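Local coordinates for AB hydrolase-1 domain-containing protein (Parabacteroides distasonis, PDB 4Q34), which is a putative esterase of the alpha/beta hydrolase family, probably cleaving an ester substrate that is not yet established, at residues D152-V155 with Y156-Y160; W272-M275 with L276-G280. All coordinates share one frame; numbering follows the deposited sequence. Where two conformers were deposited one is given.

Contact 1 (D152-V155 with Y156-Y160); sequences DFEV and YSDAY
Tyr156 turns one face of its ring onto the backbone of Asp152, whose carbonyl O lies 3.3 Å above the ring plane and off toward the rim. The same oxygen takes the backbone bond from Tyr156 N, so it is both bonded and covered. Phe153 flanks this packed side: its CD1 stands 4.0 Å from Tyr156 CD2, which lies near the plane of the Phe153 ring, at its edge. A large ring suits both places, since Phe153 rests on Pro180 and Tyr156 on Gln88. Ser157 is buried as well, and with its OG held between backbone N and carbonyl carbon (chi1 62°) the hydroxyl turns back to Phe153 O, donating over 2.6 Å. Ser157 N reaches that oxygen too, at 2.8 Å, so two donors grip one carbonyl, while OG is also bonded to Lys188 NZ.

These are the first two turns of helix 153-167, one of the helices packed against the central sheet of the alpha/beta hydrolase fold, and Asp152 is its N-cap. Asp152 OD1 accepts from Val155 N at 3.3 Å, met from above the carboxylate plane, and more weakly from Glu154 N; a short acidic side chain is apt beside the amides that open a helix.

On the solvent side the packing gives way to charge. Glu154 and Asp158 run side by side with carboxylate planes 65° apart, Glu154 OE2 and Asp158 OD2 being 4.5 Å apart. Lys188, paired with Asp158 OD1, probably eases their repulsion, and water 1 lies 2.7 Å from Glu154 OE2 and within bonding reach of Asp158 OD1.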
loop_
_atom_site.group_PDB
_atom_site.type_symbol
_atom_site.label_atom_id
_atom_site.label_comp_id
_atom_site.label_asym_id
_atom_site.label_seq_id
_atom_site.Cartn_x
_atom_site.Cartn_y
_atom_site.Cartn_z
ATOM N N ASP A 152 -7.255 15.586 8.650
ATOM C CA ASP A 152 -6.632 16.332 9.741
ATOM C C ASP A 152 -5.168 16.600 9.373
ATOM O O ASP A 152 -4.369 15.687 9.471
ATOM C CB ASP A 152 -6.791 15.559 11.082
ATOM C CG ASP A 152 -6.314 16.344 12.262
ATOM O OD1 ASP A 152 -5.412 17.188 12.083
ATOM O OD2 ASP A 152 -6.860 16.182 13.393
ATOM N N PHE A 153 -4.849 17.845 8.984
ATOM C CA PHE A 153 -3.500 18.200 8.503
ATOM C C PHE A 153 -2.472 18.101 9.654
ATOM O O PHE A 153 -1.291 17.864 9.401
ATOM C CB PHE A 153 -3.438 19.617 7.901
ATOM C CG PHE A 153 -4.202 19.800 6.623
ATOM C CD1 PHE A 153 -4.636 18.712 5.854
ATOM C CD2 PHE A 153 -4.493 21.106 6.169
ATOM C CE1 PHE A 153 -5.341 18.901 4.664
ATOM C CE2 PHE A 153 -5.182 21.304 4.970
ATOM C CZ PHE A 153 -5.602 20.190 4.212
ATOM N N GLU A 154 -2.915 18.253 10.893
ATOM C CA GLU A 154 -2.017 18.088 12.027
ATOM C C GLU A 154 -1.559 16.632 12.123
ATOM O O GLU A 154 -0.341 16.348 12.235
ATOM C CB GLU A 154 -2.673 18.499 13.355
ATOM C CG GLU A 154 -1.782 18.236 14.569
ATOM C CD GLU A 154 -2.346 18.747 15.878
ATOM O OE1 GLU A 154 -3.581 18.930 15.936
ATOM O OE2 GLU A 154 -1.560 18.981 16.842
ATOM N N VAL A 155 -2.516 15.710 11.985
ATOM C CA VAL A 155 -2.242 14.264 12.069
ATOM C C VAL A 155 -1.344 13.865 10.880
ATOM O O VAL A 155 -0.383 13.135 11.020
ATOM C CB VAL A 155 -3.550 13.453 12.074
ATOM C CG1 VAL A 155 -3.270 11.967 11.938
ATOM C CG2 VAL A 155 -4.352 13.715 13.350
ATOM N N TYR A 156 -1.659 14.395 9.700
ATOM C CA TYR A 156 -0.906 14.043 8.499
ATOM C C TYR A 156 0.502 14.563 8.585
ATOM O O TYR A 156 1.490 13.830 8.352
ATOM C CB TYR A 156 -1.602 14.604 7.244
ATOM C CG TYR A 156 -3.007 14.128 6.907
ATOM C CD1 TYR A 156 -3.587 12.967 7.481
ATOM C CD2 TYR A 156 -3.740 14.791 5.937
ATOM C CE1 TYR A 156 -4.845 12.543 7.132
ATOM C CE2 TYR A 156 -5.021 14.388 5.606
ATOM C CZ TYR A 156 -5.566 13.264 6.178
ATOM O OH TYR A 156 -6.800 12.806 5.803
ATOM N N SER A 157 0.631 15.827 8.927
ATOM C CA SER A 157 1.953 16.448 8.951
ATOM C C SER A 157 2.780 15.915 10.143
ATOM O O SER A 157 3.999 15.827 10.083
ATOM C CB SER A 157 1.843 17.968 8.959
ATOM O OG SER A 157 1.175 18.456 10.106
ATOM N N ASP A 158 2.133 15.543 11.242
ATOM C CA ASP A 158 2.910 14.916 12.294
ATOM C C ASP A 158 3.651 13.653 11.829
ATOM O O ASP A 158 4.761 13.386 12.257
ATOM C CB ASP A 158 2.040 14.532 13.510
ATOM C CG ASP A 158 1.728 15.706 14.438
ATOM O OD1 ASP A 158 2.303 16.786 14.338
ATOM O OD2 ASP A 158 0.851 15.504 15.303
ATOM N N ALA A 159 3.007 12.844 11.024
ATOM C CA ALA A 159 3.630 11.601 10.589
ATOM C C ALA A 159 4.756 11.914 9.613
ATOM O O ALA A 159 5.815 11.308 9.663
ATOM C CB ALA A 159 2.622 10.669 10.007
ATOM N N TYR A 160 4.567 12.884 8.726
ATOM C CA TYR A 160 5.660 13.227 7.821
ATOM C C TYR A 160 6.844 13.866 8.569
ATOM O O TYR A 160 7.997 13.583 8.219
ATOM C CB TYR A 160 5.215 14.124 6.687
ATOM C CG TYR A 160 4.481 13.417 5.597
ATOM C CD1 TYR A 160 5.181 12.753 4.573
ATOM C CD2 TYR A 160 3.066 13.473 5.495
ATOM C CE1 TYR A 160 4.529 12.120 3.532
ATOM C CE2 TYR A 160 2.395 12.837 4.440
ATOM C CZ TYR A 160 3.139 12.184 3.441
ATOM O OH TYR A 160 2.499 11.541 2.387
HETATM O O HOH W 1 1.026 18.674 16.299
#

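Contact 2 (W272-M275 with L276-G280)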
loop_
_atom_site.group_PDB
_atom_site.type_symbol
_atom_site.label_atom_id
_atom_site.label_comp_id
_atom_site.label_asym_id
_atom_site.label_seq_id
_atom_site.Cartn_x
_atom_site.Cartn_y
_atom_site.Cartn_z
ATOM N N TRP A 272 1.753 34.688 -3.277
ATOM C CA TRP A 272 2.450 34.089 -2.122
ATOM C C TRP A 272 3.972 34.060 -2.307
ATOM O O TRP A 272 4.712 34.514 -1.431
ATOM C CB TRP A 272 1.934 32.665 -1.920
ATOM C CG TRP A 272 2.351 31.967 -0.652
ATOM C CD1 TRP A 272 1.954 32.286 0.610
ATOM C CD2 TRP A 272 3.133 30.781 -0.536
ATOM N NE1 TRP A 272 2.472 31.375 1.517
ATOM C CE2 TRP A 272 3.195 30.445 0.835
ATOM C CE3 TRP A 272 3.799 29.960 -1.458
ATOM C CZ2 TRP A 272 3.889 29.361 1.291
ATOM C CZ3 TRP A 272 4.508 28.880 -0.992
ATOM C CH2 TRP A 272 4.542 28.582 0.367
ATOM N N ALA A 273 4.414 33.629 -3.492
ATOM C CA ALA A 273 5.845 33.573 -3.811
ATOM C C ALA A 273 6.449 34.977 -3.757
ATOM O O ALA A 273 7.512 35.183 -3.193
ATOM C CB ALA A 273 6.079 32.959 -5.191
ATOM N N LYS A 274 5.770 35.941 -4.362
ATOM C CA LYS A 274 6.250 37.319 -4.374
ATOM C C LYS A 274 6.429 37.845 -2.931
ATOM O O LYS A 274 7.467 38.420 -2.578
ATOM C CB LYS A 274 5.313 38.190 -5.218
ATOM C CG LYS A 274 5.608 39.686 -5.170
ATOM C CD LYS A 274 7.024 39.993 -5.574
ATOM C CE LYS A 274 7.158 41.475 -5.919
ATOM N NZ LYS A 274 8.598 41.832 -6.004
HETATM N N MSE A 275 5.423 37.610 -2.086
HETATM C CA MSE A 275 5.462 38.093 -0.737
HETATM C C MSE A 275 6.577 37.456 0.035
HETATM O O MSE A 275 7.261 38.136 0.782
HETATM C CB MSE A 275 4.119 37.831 -0.058
HETATM C CG MSE A 275 3.128 38.830 -0.633
HETATM SE SE MSE A 275 1.376 38.501 0.186
HETATM C CE MSE A 275 2.009 38.636 2.055
ATOM N N LEU A 276 6.790 36.160 -0.152
ATOM C CA LEU A 276 7.928 35.496 0.529
ATOM C C LEU A 276 9.281 35.950 -0.016
ATOM O O LEU A 276 10.232 36.191 0.737
ATOM C CB LEU A 276 7.797 33.986 0.457
ATOM C CG LEU A 276 6.725 33.391 1.375
ATOM C CD1 LEU A 276 6.380 31.950 0.990
ATOM C CD2 LEU A 276 7.161 33.479 2.833
ATOM N N ASN A 277 9.362 36.091 -1.328
ATOM C CA ASN A 277 10.642 36.509 -1.923
ATOM C C ASN A 277 11.009 37.936 -1.473
ATOM O O ASN A 277 12.198 38.250 -1.235
ATOM C CB ASN A 277 10.594 36.408 -3.444
ATOM C CG ASN A 277 10.551 34.951 -3.941
ATOM O OD1 ASN A 277 10.981 34.036 -3.250
ATOM N ND2 ASN A 277 10.049 34.748 -5.142
ATOM N N ASP A 278 9.992 38.795 -1.273
ATOM C CA ASP A 278 10.231 40.137 -0.768
ATOM C C ASP A 278 10.761 40.157 0.678
ATOM O O ASP A 278 11.295 41.198 1.147
ATOM C CB ASP A 278 8.956 40.976 -0.838
ATOM C CG ASP A 278 8.611 41.421 -2.236
ATOM O OD1 ASP A 278 9.472 41.334 -3.147
ATOM O OD2 ASP A 278 7.468 41.877 -2.432
ATOM N N GLN A 279 10.587 39.047 1.392
ATOM C CA GLN A 279 11.057 38.872 2.763
ATOM C C GLN A 279 12.314 37.993 2.814
ATOM O O GLN A 279 12.703 37.503 3.902
ATOM C CB GLN A 279 9.969 38.216 3.622
ATOM C CG GLN A 279 8.785 39.105 3.934
ATOM C CD GLN A 279 9.180 40.480 4.453
ATOM O OE1 GLN A 279 9.756 40.618 5.529
ATOM N NE2 GLN A 279 8.853 41.501 3.686
ATOM N N GLY A 280 12.929 37.765 1.653
ATOM C CA GLY A 280 14.172 36.987 1.575
ATOM C C GLY A 280 14.041 35.521 1.210
ATOM O O GLY A 280 15.030 34.764 1.296
HETATM O O HOH W 2 6.215 40.453 1.835
#
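Leu276 lays a methyl group over the indole of Trp272 one turn back, near the end of helix 257-277, the helix of a beta-alpha-beta unit between parallel strands 242-246 and 283-287. Followed outward, Leu276 CB and CG pass the carbonyl of Trp272, CG at 3.6 Å from Trp272 O. Beyond the branch, Leu276 CD1 sits over the six-membered ring, 3.6 Å from its centroid and 14° off the normal, a CH-pi contact in which Trp272 CE2 is the nearest atom at 3.5 Å. With CG anti to the backbone N (chi1 -170°), Trp272 sets CG beside its carbonyl carbon, the side from which Leu276 approaches. Bulky apolar side chains suit this buried flank, where Phe206 meets the indole edge-to-face and Leu276 touches Val283 and Phe234. Trp272 NE1 also bonds to Pro205 O, which a purely apolar side chain could not do. Replacing Trp272 with an alanine would probably leave Leu276 CD1 without its aromatic floor and Pro205 O without this donor.

On the exposed flank Lys274, bent at chi2, brings NZ to 3.0 Å from Asp278 OD1, a salt bridge that uses the syn lone pair; a long flexible base suits a short acid four residues on. The helix closes in a Schellman motif with Gly280 at C-prime. At its positive phi, a CB would press on the preceding carbonyl O. Gly280 N donates to Asn277 O at 3.0 Å.

Overall arrangement
Contacts 1 and 2 share no helix: they lie in 153-167 and 257-277, with centres about 26 Å apart and nearest atoms about 13 Å apart, so neither touches the other. Contact 1 sits at a helix start and is nearer the centre of the chain; contact 2 sits at a helix end, farther out. Both are partly buried, and each has a flank with a buried aromatic ring and an exposed charged one. Contact 1 faces helix 178-185 and strand 28-41, whereas contact 2 faces strands 204-207 and 283-287. Their chemistry differs with position: the N-terminal turn is capped by a carboxylate and carries two acids near each other, whereas the C-terminal turn finishes with a glycine and pairs opposite charges.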